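Local coordinates for protein ArCE4A (Arthrobacter sp. AW19M34-1, PDB 5LFZ) that probably removes acetyl groups from N-acetylglucosamine-containing carbohydrates such as chitin, as a metal-dependent deacetylase of carbohydrate esterase family 4, at residues T30-P35 with G80-D85. Sequence-based numbering, arbitrary orientation.
With NI (nickel (II) ion), chain B.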
loop_
_atom_site.group_PDB
_atom_site.type_symbol
_atom_site.label_atom_id
_atom_site.label_comp_id
_atom_site.label_asym_id
_atom_site.label_seq_id
_atom_site.Cartn_x
_atom_site.Cartn_y
_atom_site.Cartn_z
ATOM N N THR A 30 4.794 -0.181 1.291
ATOM C CA THR A 30 3.477 -0.402 0.702
ATOM C C THR A 30 3.572 -1.359 -0.487
ATOM O O THR A 30 4.578 -1.392 -1.209
ATOM C CB THR A 30 2.794 0.931 0.271
ATOM O OG1 THR A 30 3.474 1.499 -0.852
ATOM C CG2 THR A 30 2.777 1.941 1.421
ATOM N N PHE A 31 2.526 -2.159 -0.663
ATOM C CA PHE A 31 2.492 -3.181 -1.707
ATOM C C PHE A 31 1.206 -3.080 -2.511
ATOM O O PHE A 31 0.115 -3.150 -1.942
ATOM C CB PHE A 31 2.607 -4.579 -1.104
ATOM C CG PHE A 31 3.890 -4.822 -0.358
ATOM C CD1 PHE A 31 5.026 -5.256 -1.026
ATOM C CD2 PHE A 31 3.960 -4.614 1.010
ATOM C CE1 PHE A 31 6.196 -5.484 -0.337
ATOM C CE2 PHE A 31 5.131 -4.836 1.702
ATOM C CZ PHE A 31 6.251 -5.270 1.028
ATOM N N ASP A 32 1.329 -2.917 -3.826
ATOM C CA ASP A 32 0.165 -2.762 -4.703
ATOM C C ASP A 32 -0.194 -4.031 -5.446
ATOM O O ASP A 32 0.675 -4.869 -5.704
ATOM C CB ASP A 32 0.407 -1.686 -5.766
ATOM C CG ASP A 32 0.316 -0.286 -5.231
ATOM O OD1 ASP A 32 0.240 -0.109 -4.001
ATOM O OD2 ASP A 32 0.345 0.646 -6.066
ATOM N N ASP A 33 -1.476 -4.126 -5.813
ATOM C CA ASP A 33 -1.984 -5.017 -6.872
ATOM C C ASP A 33 -2.300 -6.427 -6.394
ATOM O O ASP A 33 -2.724 -7.273 -7.192
ATOM C CB ASP A 33 -1.008 -5.137 -8.051
ATOM C CG ASP A 33 -0.852 -3.859 -8.860
ATOM O OD1 ASP A 33 -1.404 -2.805 -8.498
ATOM O OD2 ASP A 33 -0.131 -3.920 -9.873
ATOM N N GLY A 34 -2.068 -6.699 -5.116
ATOM C CA GLY A 34 -2.444 -7.974 -4.538
ATOM C C GLY A 34 -3.905 -7.979 -4.133
ATOM O O GLY A 34 -4.652 -7.063 -4.482
ATOM N N PRO A 35 -4.332 -9.015 -3.406
ATOM C CA PRO A 35 -3.540 -10.188 -3.015
ATOM C C PRO A 35 -3.303 -11.158 -4.175
ATOM O O PRO A 35 -3.995 -11.118 -5.198
ATOM C CB PRO A 35 -4.396 -10.835 -1.929
ATOM C CG PRO A 35 -5.794 -10.417 -2.269
ATOM C CD PRO A 35 -5.696 -9.045 -2.846
ATOM N N GLY A 80 -5.577 -0.871 2.127
ATOM C CA GLY A 80 -6.040 0.264 1.350
ATOM C C GLY A 80 -6.699 -0.210 0.065
ATOM O O GLY A 80 -6.544 -1.367 -0.328
ATOM N N SER A 81 -7.444 0.674 -0.591
ATOM C CA SER A 81 -8.061 0.347 -1.870
ATOM C C SER A 81 -7.157 0.712 -3.042
ATOM O O SER A 81 -6.537 1.775 -3.042
ATOM C CB SER A 81 -9.403 1.070 -2.014
ATOM O OG SER A 81 -9.909 0.936 -3.332
ATOM N N HIS A 82 -7.076 -0.177 -4.033
ATOM C CA HIS A 82 -6.373 0.114 -5.280
ATOM C C HIS A 82 -7.351 0.090 -6.459
ATOM O O HIS A 82 -6.941 -0.117 -7.600
ATOM C CB HIS A 82 -5.239 -0.903 -5.496
ATOM C CG HIS A 82 -4.153 -0.443 -6.424
ATOM N ND1 HIS A 82 -3.774 0.876 -6.556
ATOM C CD2 HIS A 82 -3.335 -1.149 -7.238
ATOM C CE1 HIS A 82 -2.780 0.964 -7.421
ATOM N NE2 HIS A 82 -2.493 -0.253 -7.853
ATOM N N THR A 83 -8.633 0.341 -6.157
ATOM C CA THR A 83 -9.795 0.159 -7.060
ATOM C C THR A 83 -10.050 -1.320 -7.367
ATOM O O THR A 83 -9.385 -2.203 -6.822
ATOM C CB THR A 83 -9.673 0.938 -8.399
ATOM O OG1 THR A 83 -8.771 0.271 -9.297
ATOM C CG2 THR A 83 -9.217 2.375 -8.158
ATOM N N PHE A 84 -11.041 -1.591 -8.214
ATOM C CA PHE A 84 -11.513 -2.960 -8.385
ATOM C C PHE A 84 -10.739 -3.710 -9.456
ATOM O O PHE A 84 -10.264 -4.814 -9.216
ATOM C CB PHE A 84 -13.007 -2.994 -8.720
ATOM C CG PHE A 84 -13.608 -4.363 -8.606
ATOM C CD1 PHE A 84 -13.782 -5.154 -9.728
ATOM C CD2 PHE A 84 -13.968 -4.871 -7.368
ATOM C CE1 PHE A 84 -14.325 -6.422 -9.622
ATOM C CE2 PHE A 84 -14.511 -6.139 -7.252
ATOM C CZ PHE A 84 -14.688 -6.916 -8.381
ATOM N N ASP A 85 -10.620 -3.121 -10.638
ATOM C CA ASP A 85 -9.956 -3.813 -11.740
ATOM C C ASP A 85 -8.799 -3.007 -12.335
ATOM O O ASP A 85 -8.462 -3.169 -13.510
ATOM C CB ASP A 85 -10.975 -4.153 -12.821
ATOM C CG ASP A 85 -11.889 -3.001 -13.121
ATOM O OD1 ASP A 85 -11.380 -1.864 -13.173
ATOM O OD2 ASP A 85 -13.111 -3.221 -13.285
HETATM NI NI NI B . -1.193 -0.933 -9.334
HETATM O O HOH W 1 0.406 -0.076 -8.645
HETATM O O HOH W 2 0.256 -1.599 -10.688
HETATM O O HOH W 3 -0.846 1.042 -10.099
#
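The imidazole of H82 meets both aspartates, D32 over one face and D33 at the edge. D32 CG sits above that face, offset toward the rim, 3.8 Å from H82 NE2. The D32 carboxylate is tilted 46° from the ring, so the pair is in van der Waals contact rather than stacked. D32 OD2 comes nearest at H82 CE1, 3.4 Å away. D33 OD1 lies at the edge near the ring plane, its carboxylate turned only 25° from it. What joins the edge pair is the nickel ion: D33 OD1 and H82 NE2 each bind it at 2.1 Å. H82 CG is anti to the backbone N (chi1 -158°), which turns the ring toward segment 30-35 and puts NE2 on the nickel; H86 adds the third protein ligand. Three waters complete six ligands. Water 1 is coordinated to the nickel and donates to D32 OD2 at 2.7 Å. Water 2 donates to D33 OD2 at 2.5 Å, so D33 holds the metal with one oxygen and a metal-bound water with the other. D32 does not bind the metal; its OD1 forms a salt bridge with R120. The backbone O of R120 is hydrogen-bonded to H82 ND1, and this bond and the nickel at NE2 together fix the ring's rotation. With D32 replaced by an alanine, water 1 would probably lose its acceptor and R120 its salt-bridge partner. Just before H82 in the chain, S81 OG accepts from T83 N in an ST turn. The two segments leave the C-terminal ends of parallel strands 26-32 and 78-81, separated in the sheet by strand 54-57, and bring together the Asp-His-His metal triad of the NodB homology domain, with D32 placed like the catalytic-base aspartate of CE4 deacetylases.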